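Local coordinates for protein beta-glucuronidase (Dictyoglomus thermophilum, PDB 6XXW) that probably hydrolyses beta-D-glucuronides, releasing glucuronic acid, as a family 2 glycoside hydrolase, at residues Glu448-Lys459 with Asp489-Lys499. Residues are numbered along the deposited sequence; the frame is centred on the assembly and turned at random. Where two conformers were deposited one is given.
Sequences ENTKASETKVSK and DLREWYELYRK
In the TIM-barrel domain, the loop that follows barrel strand 444-448 folds back over helix 482-497, and the backbones approach most closely at Ala452 and Trp493. Ala452 CB stands over one face of the Trp493 indole, 3.4 Å from the centroid of the five-membered ring and 11° off the ring normal, which identifies a CH-pi contact. Thr450 O lies near the ring plane 3.3 Å from Trp493 CZ2, and Ser458 OG is also at the edge, near that plane. One helical turn on, Tyr497 OH donates to Ala452 O at 2.6 Å, with a C=O...donor angle of 158° and the donor tilted 21° from the carbonyl plane. Water 1 joins Thr455 O, Lys459 N and, weakly, the same phenol. In the conformer given, Lys451 NZ also pairs with Glu492 OE1, on the syn side but well out of the carboxylate plane, a doubtful salt bridge. Beyond the benzo end of Trp493, Glu448 OE2 accepts from Thr455 OG1 on its syn side, out of the carboxylate plane, and from Ser458 OG through its anti lone pair. Alanine and tryptophan thus supply the apolar contact, while the phenol satisfies Ala452 O and ties it to the helix; the water mainly bridges the loop to itself.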
# COMPACT_ATOMS: atom_id res chain seq x y z
N GLU A 448 -24.21 -18.89 15.32
CA GLU A 448 -24.68 -18.02 16.38
C GLU A 448 -23.65 -16.95 16.71
O GLU A 448 -22.46 -17.23 16.76
CB GLU A 448 -24.94 -18.81 17.67
CG GLU A 448 -26.04 -19.85 17.56
CD GLU A 448 -27.40 -19.32 18.02
OE1 GLU A 448 -27.64 -18.09 17.90
OE2 GLU A 448 -28.23 -20.14 18.49
N ASN A 449 -24.12 -15.73 16.98
CA ASN A 449 -23.32 -14.77 17.73
C ASN A 449 -24.01 -14.34 19.02
O ASN A 449 -23.41 -13.61 19.81
CB ASN A 449 -22.93 -13.56 16.87
CG ASN A 449 -24.11 -12.67 16.52
OD1 ASN A 449 -25.27 -13.05 16.68
ND2 ASN A 449 -23.81 -11.47 16.01
N THR A 450 -25.25 -14.78 19.25
CA THR A 450 -25.93 -14.65 20.53
C THR A 450 -25.09 -15.27 21.65
O THR A 450 -24.26 -16.15 21.42
CB THR A 450 -27.31 -15.35 20.46
OG1 THR A 450 -28.09 -14.79 19.40
CG2 THR A 450 -28.13 -15.23 21.76
N LYS A 451 -25.30 -14.78 22.87
CA LYS A 451 -24.70 -15.39 24.05
C LYS A 451 -25.25 -16.79 24.27
O LYS A 451 -26.42 -17.07 23.99
CB LYS A 451 -24.94 -14.50 25.28
CG LYS A 451 -24.74 -15.19 26.62
CD LYS A 451 -23.39 -14.85 27.23
CE LYS A 451 -23.13 -15.75 28.43
NZ LYS A 451 -23.89 -17.04 28.30
N ALA A 452 -24.39 -17.69 24.77
CA ALA A 452 -24.78 -19.09 24.93
C ALA A 452 -26.06 -19.25 25.76
O ALA A 452 -26.96 -20.01 25.39
CB ALA A 452 -23.64 -19.87 25.59
N SER A 453 -26.15 -18.52 26.87
CA SER A 453 -27.29 -18.67 27.76
C SER A 453 -28.53 -17.97 27.23
O SER A 453 -29.61 -18.16 27.80
CB SER A 453 -26.95 -18.13 29.15
OG SER A 453 -26.69 -16.73 29.10
N GLU A 454 -28.42 -17.18 26.15
CA GLU A 454 -29.58 -16.46 25.65
C GLU A 454 -30.22 -17.08 24.42
O GLU A 454 -31.41 -16.83 24.18
CB GLU A 454 -29.20 -15.00 25.34
CG GLU A 454 -28.49 -14.31 26.49
CD GLU A 454 -28.51 -12.80 26.37
OE1 GLU A 454 -28.27 -12.28 25.26
OE2 GLU A 454 -28.76 -12.13 27.40
N THR A 455 -29.49 -17.87 23.62
CA THR A 455 -30.11 -18.39 22.41
C THR A 455 -31.20 -19.40 22.76
O THR A 455 -31.00 -20.29 23.59
CB THR A 455 -29.08 -19.02 21.46
OG1 THR A 455 -29.79 -19.74 20.43
CG2 THR A 455 -28.12 -19.98 22.18
N LYS A 456 -32.35 -19.26 22.12
CA LYS A 456 -33.43 -20.21 22.28
C LYS A 456 -33.47 -21.24 21.16
O LYS A 456 -34.45 -21.98 21.05
CB LYS A 456 -34.76 -19.47 22.36
CG LYS A 456 -34.90 -18.57 23.61
CD LYS A 456 -36.07 -17.63 23.46
CE LYS A 456 -36.25 -16.79 24.72
NZ LYS A 456 -36.52 -17.66 25.90
N VAL A 457 -32.42 -21.32 20.33
CA VAL A 457 -32.46 -22.10 19.10
C VAL A 457 -31.38 -23.17 19.04
O VAL A 457 -31.61 -24.25 18.48
CB VAL A 457 -32.39 -21.17 17.87
CG1 VAL A 457 -32.27 -21.98 16.57
CG2 VAL A 457 -33.61 -20.25 17.85
N SER A 458 -30.18 -22.90 19.58
CA SER A 458 -29.07 -23.85 19.44
C SER A 458 -29.35 -25.20 20.09
O SER A 458 -28.75 -26.20 19.68
CB SER A 458 -27.78 -23.26 20.02
OG SER A 458 -27.14 -22.39 19.08
N LYS A 459 -30.24 -25.25 21.08
CA LYS A 459 -30.57 -26.54 21.70
C LYS A 459 -31.21 -27.51 20.71
O LYS A 459 -31.25 -28.72 20.99
CB LYS A 459 -31.49 -26.34 22.91
CG LYS A 459 -32.73 -25.46 22.67
CD LYS A 459 -33.40 -25.08 24.00
CE LYS A 459 -34.73 -24.34 23.79
NZ LYS A 459 -35.28 -23.77 25.08
N ASP A 489 -16.36 -18.77 27.61
CA ASP A 489 -17.54 -18.81 26.74
C ASP A 489 -17.76 -20.20 26.18
O ASP A 489 -18.85 -20.77 26.31
CB ASP A 489 -17.39 -17.79 25.61
CG ASP A 489 -18.68 -17.61 24.83
OD1 ASP A 489 -19.76 -17.61 25.45
OD2 ASP A 489 -18.61 -17.46 23.60
N LEU A 490 -16.71 -20.79 25.58
CA LEU A 490 -16.88 -22.08 24.92
C LEU A 490 -17.20 -23.18 25.91
O LEU A 490 -17.95 -24.11 25.57
CB LEU A 490 -15.63 -22.43 24.12
CG LEU A 490 -15.39 -21.51 22.92
CD1 LEU A 490 -14.11 -21.88 22.20
CD2 LEU A 490 -16.58 -21.55 21.96
N ARG A 491 -16.66 -23.12 27.14
CA ARG A 491 -17.05 -24.09 28.16
C ARG A 491 -18.51 -23.95 28.53
O ARG A 491 -19.18 -24.95 28.84
CB ARG A 491 -16.18 -23.95 29.41
CG ARG A 491 -14.72 -24.36 29.19
CD ARG A 491 -13.97 -24.49 30.52
NE ARG A 491 -12.59 -24.92 30.32
CZ ARG A 491 -12.23 -26.19 30.14
NH1 ARG A 491 -13.13 -27.15 30.15
NH2 ARG A 491 -10.95 -26.50 29.96
N GLU A 492 -19.05 -22.73 28.49
CA GLU A 492 -20.47 -22.58 28.78
C GLU A 492 -21.33 -23.12 27.65
O GLU A 492 -22.40 -23.69 27.90
CB GLU A 492 -20.81 -21.11 29.06
CG GLU A 492 -22.19 -20.97 29.73
CD GLU A 492 -22.71 -19.54 29.72
OE1 GLU A 492 -22.10 -18.70 29.03
OE2 GLU A 492 -23.72 -19.27 30.41
N TRP A 493 -20.91 -22.95 26.39
CA TRP A 493 -21.67 -23.59 25.31
C TRP A 493 -21.73 -25.09 25.51
O TRP A 493 -22.79 -25.72 25.30
CB TRP A 493 -21.05 -23.27 23.95
CG TRP A 493 -21.34 -21.88 23.44
CD1 TRP A 493 -20.54 -20.79 23.59
CD2 TRP A 493 -22.50 -21.44 22.71
NE1 TRP A 493 -21.13 -19.69 22.99
CE2 TRP A 493 -22.33 -20.06 22.45
CE3 TRP A 493 -23.67 -22.08 22.26
CZ2 TRP A 493 -23.27 -19.31 21.75
CZ3 TRP A 493 -24.61 -21.32 21.55
CH2 TRP A 493 -24.40 -19.95 21.30
N TYR A 494 -20.61 -25.71 25.88
CA TYR A 494 -20.61 -27.16 25.99
C TYR A 494 -21.40 -27.62 27.21
O TYR A 494 -22.10 -28.64 27.15
CB TYR A 494 -19.20 -27.73 26.05
CG TYR A 494 -19.25 -29.24 25.99
CD1 TYR A 494 -19.73 -29.88 24.85
CD2 TYR A 494 -18.87 -30.02 27.07
CE1 TYR A 494 -19.81 -31.26 24.78
CE2 TYR A 494 -18.94 -31.40 27.02
CZ TYR A 494 -19.41 -32.01 25.87
OH TYR A 494 -19.49 -33.38 25.80
N GLU A 495 -21.28 -26.88 28.31
CA GLU A 495 -21.99 -27.24 29.54
C GLU A 495 -23.50 -27.15 29.34
O GLU A 495 -24.25 -27.97 29.90
CB GLU A 495 -21.53 -26.32 30.67
CG GLU A 495 -22.32 -26.42 31.97
CD GLU A 495 -22.35 -27.83 32.55
OE1 GLU A 495 -23.41 -28.24 33.07
OE2 GLU A 495 -21.31 -28.53 32.49
N LEU A 496 -23.97 -26.18 28.56
CA LEU A 496 -25.41 -26.04 28.35
C LEU A 496 -25.95 -27.04 27.34
O LEU A 496 -27.09 -27.51 27.49
CB LEU A 496 -25.75 -24.62 27.89
CG LEU A 496 -25.55 -23.54 28.95
CD1 LEU A 496 -25.69 -22.14 28.34
CD2 LEU A 496 -26.53 -23.74 30.09
N TYR A 497 -25.20 -27.36 26.28
CA TYR A 497 -25.78 -28.09 25.15
C TYR A 497 -25.13 -29.45 24.87
O TYR A 497 -25.77 -30.27 24.19
CB TYR A 497 -25.74 -27.22 23.89
CG TYR A 497 -26.39 -25.89 24.15
CD1 TYR A 497 -27.73 -25.82 24.53
CD2 TYR A 497 -25.68 -24.70 24.06
CE1 TYR A 497 -28.34 -24.62 24.81
CE2 TYR A 497 -26.28 -23.48 24.33
CZ TYR A 497 -27.61 -23.45 24.71
OH TYR A 497 -28.22 -22.26 25.00
N ARG A 498 -23.92 -29.70 25.36
CA ARG A 498 -23.29 -31.03 25.26
C ARG A 498 -23.22 -31.53 23.82
O ARG A 498 -23.45 -32.71 23.54
CB ARG A 498 -24.00 -32.05 26.15
CG ARG A 498 -23.92 -31.72 27.63
N LYS A 499 -22.89 -30.64 22.89
CA LYS A 499 -22.78 -30.93 21.47
C LYS A 499 -21.38 -30.56 21.00
O LYS A 499 -20.70 -29.75 21.64
CB LYS A 499 -23.82 -30.14 20.67
CG LYS A 499 -25.28 -30.45 21.00
CD LYS A 499 -26.21 -29.48 20.28
CE LYS A 499 -27.62 -29.50 20.87
NZ LYS A 499 -28.21 -30.86 20.87
O HOH W 1 -30.45 -22.90 22.92
O HOH W 2 -30.32 -29.92 22.91